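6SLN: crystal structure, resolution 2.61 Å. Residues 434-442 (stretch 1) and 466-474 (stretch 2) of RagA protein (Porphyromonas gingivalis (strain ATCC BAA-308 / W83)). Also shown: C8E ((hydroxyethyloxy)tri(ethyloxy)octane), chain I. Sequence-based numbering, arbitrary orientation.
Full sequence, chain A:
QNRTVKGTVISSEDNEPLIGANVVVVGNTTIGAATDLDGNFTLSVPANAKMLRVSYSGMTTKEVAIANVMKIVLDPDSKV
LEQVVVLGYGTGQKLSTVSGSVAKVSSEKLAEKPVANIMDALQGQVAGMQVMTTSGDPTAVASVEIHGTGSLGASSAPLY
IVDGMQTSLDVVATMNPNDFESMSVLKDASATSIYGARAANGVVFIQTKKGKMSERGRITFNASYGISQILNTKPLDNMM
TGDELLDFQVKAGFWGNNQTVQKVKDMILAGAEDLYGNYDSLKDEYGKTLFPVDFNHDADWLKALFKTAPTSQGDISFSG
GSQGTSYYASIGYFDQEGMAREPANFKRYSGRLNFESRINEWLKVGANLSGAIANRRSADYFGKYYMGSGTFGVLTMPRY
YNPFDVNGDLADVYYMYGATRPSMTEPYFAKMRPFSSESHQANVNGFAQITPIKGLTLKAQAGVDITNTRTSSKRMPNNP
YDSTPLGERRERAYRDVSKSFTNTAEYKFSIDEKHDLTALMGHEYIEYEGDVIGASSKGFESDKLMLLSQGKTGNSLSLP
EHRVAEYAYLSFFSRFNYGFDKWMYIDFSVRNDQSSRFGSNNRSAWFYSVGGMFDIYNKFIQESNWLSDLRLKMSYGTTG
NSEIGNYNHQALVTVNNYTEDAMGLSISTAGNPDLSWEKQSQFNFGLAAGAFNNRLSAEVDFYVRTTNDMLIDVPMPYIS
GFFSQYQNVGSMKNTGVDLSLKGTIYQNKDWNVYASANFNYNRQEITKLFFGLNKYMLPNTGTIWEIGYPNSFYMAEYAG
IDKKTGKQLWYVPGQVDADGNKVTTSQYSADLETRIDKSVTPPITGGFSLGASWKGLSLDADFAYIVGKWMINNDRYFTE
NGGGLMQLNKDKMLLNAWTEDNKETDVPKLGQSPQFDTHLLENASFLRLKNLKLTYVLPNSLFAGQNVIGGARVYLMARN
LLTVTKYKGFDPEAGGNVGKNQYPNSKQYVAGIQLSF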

# COMPACT_ATOMS: atom_id res chain seq x y z
N PRO A 434 -14.55 5.25 -10.67
CA PRO A 434 -14.07 6.44 -9.96
C PRO A 434 -12.57 6.39 -9.74
O PRO A 434 -11.97 5.32 -9.65
CB PRO A 434 -14.81 6.37 -8.62
CG PRO A 434 -15.06 4.90 -8.44
CD PRO A 434 -15.39 4.40 -9.82
N PHE A 435 -11.98 7.58 -9.65
CA PHE A 435 -10.55 7.73 -9.45
C PHE A 435 -10.30 9.10 -8.84
O PHE A 435 -10.76 10.10 -9.39
CB PHE A 435 -9.78 7.60 -10.77
CG PHE A 435 -8.31 7.90 -10.66
CD1 PHE A 435 -7.83 9.21 -10.72
CD2 PHE A 435 -7.39 6.87 -10.51
CE1 PHE A 435 -6.46 9.49 -10.63
CE2 PHE A 435 -6.02 7.14 -10.42
CZ PHE A 435 -5.56 8.46 -10.48
N SER A 436 -9.57 9.15 -7.74
CA SER A 436 -9.07 10.41 -7.23
C SER A 436 -7.59 10.27 -6.97
O SER A 436 -7.06 9.17 -6.89
CB SER A 436 -9.75 10.85 -5.94
OG SER A 436 -9.83 9.78 -5.03
N SER A 437 -6.93 11.42 -6.85
CA SER A 437 -5.54 11.50 -6.47
C SER A 437 -5.40 12.79 -5.70
O SER A 437 -5.78 13.85 -6.20
CB SER A 437 -4.61 11.48 -7.68
OG SER A 437 -3.41 12.20 -7.44
N GLU A 438 -4.92 12.71 -4.47
CA GLU A 438 -4.55 13.88 -3.70
C GLU A 438 -3.04 13.86 -3.51
O GLU A 438 -2.48 12.85 -3.03
CB GLU A 438 -5.28 13.94 -2.37
CG GLU A 438 -6.73 14.33 -2.51
CD GLU A 438 -7.07 15.60 -1.76
OE1 GLU A 438 -8.18 16.15 -1.98
OE2 GLU A 438 -6.23 16.04 -0.94
N SER A 439 -2.39 14.95 -3.90
CA SER A 439 -0.97 15.13 -3.71
C SER A 439 -0.75 16.22 -2.69
O SER A 439 -1.32 17.32 -2.80
CB SER A 439 -0.26 15.48 -5.02
OG SER A 439 0.25 14.31 -5.64
N HIS A 440 0.10 15.94 -1.71
CA HIS A 440 0.51 16.94 -0.74
C HIS A 440 1.95 17.32 -1.08
O HIS A 440 2.89 16.56 -0.81
CB HIS A 440 0.33 16.42 0.69
CG HIS A 440 -1.10 16.12 1.04
ND1 HIS A 440 -1.47 15.04 1.81
CD2 HIS A 440 -2.25 16.75 0.69
CE1 HIS A 440 -2.78 15.02 1.93
NE2 HIS A 440 -3.28 16.05 1.26
N GLN A 441 2.09 18.50 -1.71
CA GLN A 441 3.37 19.05 -2.11
C GLN A 441 3.85 20.05 -1.07
O GLN A 441 3.11 20.96 -0.69
CB GLN A 441 3.27 19.75 -3.48
CG GLN A 441 4.60 20.14 -4.07
CD GLN A 441 5.45 18.92 -4.40
OE1 GLN A 441 4.91 17.83 -4.67
NE2 GLN A 441 6.78 19.09 -4.39
N ALA A 442 5.09 19.88 -0.62
CA ALA A 442 5.76 20.88 0.19
C ALA A 442 7.16 21.08 -0.34
O ALA A 442 7.84 20.11 -0.72
CB ALA A 442 5.84 20.48 1.64
C1 C8E I . -7.64 28.47 -1.28
C2 C8E I . -7.05 28.21 0.11
C3 C8E I . -5.53 28.00 0.09
C4 C8E I . -5.08 26.91 1.08
C5 C8E I . -3.82 26.17 0.61
C6 C8E I . -2.83 25.78 1.71
C7 C8E I . -1.75 24.83 1.18
C8 C8E I . -1.30 23.82 2.25
O9 C8E I . -0.75 22.64 1.67
C10 C8E I . 0.49 22.23 2.21
C11 C8E I . 0.72 20.73 1.97
O12 C8E I . 1.89 20.25 2.61
C13 C8E I . 1.94 18.84 2.82
C14 C8E I . 3.39 18.34 2.73
O15 C8E I . 3.67 17.08 3.31
C16 C8E I . 4.58 17.18 4.40
C17 C8E I . 5.79 18.10 4.15
O18 C8E I . 6.51 18.44 5.34
C19 C8E I . 7.77 19.06 5.12
C20 C8E I . 8.64 18.99 6.38
O21 C8E I . 9.81 19.79 6.32
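Stretch 2, residues 466-474: ITNTRTSSK

A very short hydroxyl-hydroxyl hydrogen bond marks this strand pairing: Ser439 OG and Thr469 OG1 lie 2.4 Å apart, directly across from each other, and either could be the donor. Stretch 2 is extended throughout, with phi between -113° and -144° and psi between 124° and 151°, and its strand runs on beyond both ends of the segment. It lies antiparallel to the strand Phe435-Ala442, the two N-to-C directions making an angle of 170° and the axes approaching to 4.6 Å. The register is unbroken: Phe435 faces Ser473, Ser437 faces Thr471, Ser439 faces Thr469 and Gln441 faces Thr467 as non-hydrogen-bonded pairs, with CA-CA distances of 4.6, 4.2, 4.1 and 4.8 Å. Alternating with them are the wider hydrogen-bonded pairs, CA to CA 5.4 Å for Ser436-Ser472, 5.5 Å for Glu438-Arg470, and 5.2 Å for both His440-Asn468 and Ala442-Ile466. Each of these is closed by two backbone bonds: Ser436 N to Ser472 O (3.1 Å) and Ser472 N to Ser436 O (3.0 Å); Glu438 N to Arg470 O and Arg470 N to Glu438 O (both 2.9 Å); His440 N to Asn468 O (2.7 Å) and Asn468 N to His440 O (3.2 Å); Ala442 N to Ile466 O (3.0 Å) and Ile466 N to Ala442 O (2.7 Å). At the other end the ladder fades into a weak bond from Lys474 N to Pro434 O (3.3 Å), beside which Pro434 CG packs 3.6 Å from Lys474 CB. CA-H...O contacts fill the intervals, the shortest from Ser437 CA to Arg470 O at 3.1 Å.

Because side chains alternate, the narrow pairs share one face of the sheet. There the Thr467 hydroxyl donates from OG1 to Gln441 OE1 (2.6 Å); the end of the Gln441 side chain comes nearer to the other strand than its CA-to-CB direction would suggest, which brings OE1 to the hydroxyl. The methyl of Thr471 packs against the opposing serine, CG2 to Ser437 CB at 3.5 Å, while Ser473 CB meets the edge of the Phe435 ring, 4.1 Å from CD2.

The other face carries Ser436, Glu438, His440 and Ala442 with Ser472, Arg470, Asn468 and Ile466. Here the ends of Glu438, His440 and Arg470 lead away from the partner strand, and no side-chain hydrogen bond joins the two stretches on this face. The detergent C8E lies along this face, its C14 3.4 Å from Ala442 CB, its C13 3.6 Å from His440 CB and its C19 3.9 Å from Ile466 CD1, thus touching both strands. The two stretches bury 734 Å² between them, both sides summed.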

# COMPACT_ATOMS: atom_id res chain seq x y z
N ILE A 466 8.95 17.73 -1.19
CA ILE A 466 8.34 16.47 -0.79
C ILE A 466 7.00 16.33 -1.50
O ILE A 466 6.20 17.27 -1.52
CB ILE A 466 8.19 16.38 0.74
CG1 ILE A 466 9.56 16.54 1.41
CG2 ILE A 466 7.56 15.05 1.15
CD1 ILE A 466 9.52 16.38 2.92
N THR A 467 6.79 15.18 -2.10
CA THR A 467 5.51 14.84 -2.70
C THR A 467 5.02 13.56 -2.05
O THR A 467 5.76 12.57 -2.01
CB THR A 467 5.61 14.64 -4.23
OG1 THR A 467 6.36 15.72 -4.82
CG2 THR A 467 4.23 14.58 -4.83
N ASN A 468 3.80 13.60 -1.52
CA ASN A 468 3.09 12.40 -1.08
C ASN A 468 1.73 12.39 -1.77
O ASN A 468 0.94 13.33 -1.63
CB ASN A 468 2.89 12.36 0.43
CG ASN A 468 4.15 12.03 1.18
OD1 ASN A 468 4.62 10.89 1.14
ND2 ASN A 468 4.69 13.02 1.87
N THR A 469 1.46 11.31 -2.48
CA THR A 469 0.27 11.21 -3.30
C THR A 469 -0.45 9.91 -2.98
O THR A 469 0.17 8.85 -2.92
CB THR A 469 0.64 11.25 -4.78
OG1 THR A 469 1.50 12.36 -5.00
CG2 THR A 469 -0.62 11.37 -5.64
N ARG A 470 -1.74 10.02 -2.77
CA ARG A 470 -2.61 8.86 -2.64
C ARG A 470 -3.55 8.85 -3.84
O ARG A 470 -4.19 9.87 -4.15
CB ARG A 470 -3.39 8.90 -1.33
CG ARG A 470 -2.51 8.61 -0.10
CD ARG A 470 -2.19 7.13 -0.04
NE ARG A 470 -3.28 6.37 0.54
CZ ARG A 470 -4.23 5.74 -0.17
NH1 ARG A 470 -4.20 5.79 -1.50
NH2 ARG A 470 -5.19 5.06 0.43
N THR A 471 -3.60 7.73 -4.52
CA THR A 471 -4.59 7.56 -5.57
C THR A 471 -5.47 6.40 -5.17
O THR A 471 -5.04 5.48 -4.45
CB THR A 471 -3.96 7.30 -6.94
OG1 THR A 471 -3.25 6.06 -6.91
CG2 THR A 471 -3.03 8.41 -7.26
N SER A 472 -6.71 6.47 -5.63
CA SER A 472 -7.74 5.53 -5.25
C SER A 472 -8.53 5.22 -6.50
O SER A 472 -8.90 6.13 -7.25
CB SER A 472 -8.65 6.11 -4.17
OG SER A 472 -9.55 5.11 -3.75
N SER A 473 -8.78 3.94 -6.73
CA SER A 473 -9.43 3.52 -7.96
C SER A 473 -10.34 2.35 -7.65
O SER A 473 -9.97 1.45 -6.88
CB SER A 473 -8.37 3.18 -9.03
OG SER A 473 -8.82 2.13 -9.87
N LYS A 474 -11.53 2.35 -8.25
CA LYS A 474 -12.52 1.32 -7.96
C LYS A 474 -13.11 0.78 -9.25
O LYS A 474 -13.25 1.49 -10.24
CB LYS A 474 -13.65 1.86 -7.06
CG LYS A 474 -13.28 1.94 -5.58
CD LYS A 474 -14.49 2.22 -4.73
CE LYS A 474 -14.23 3.38 -3.82
NZ LYS A 474 -15.16 3.37 -2.67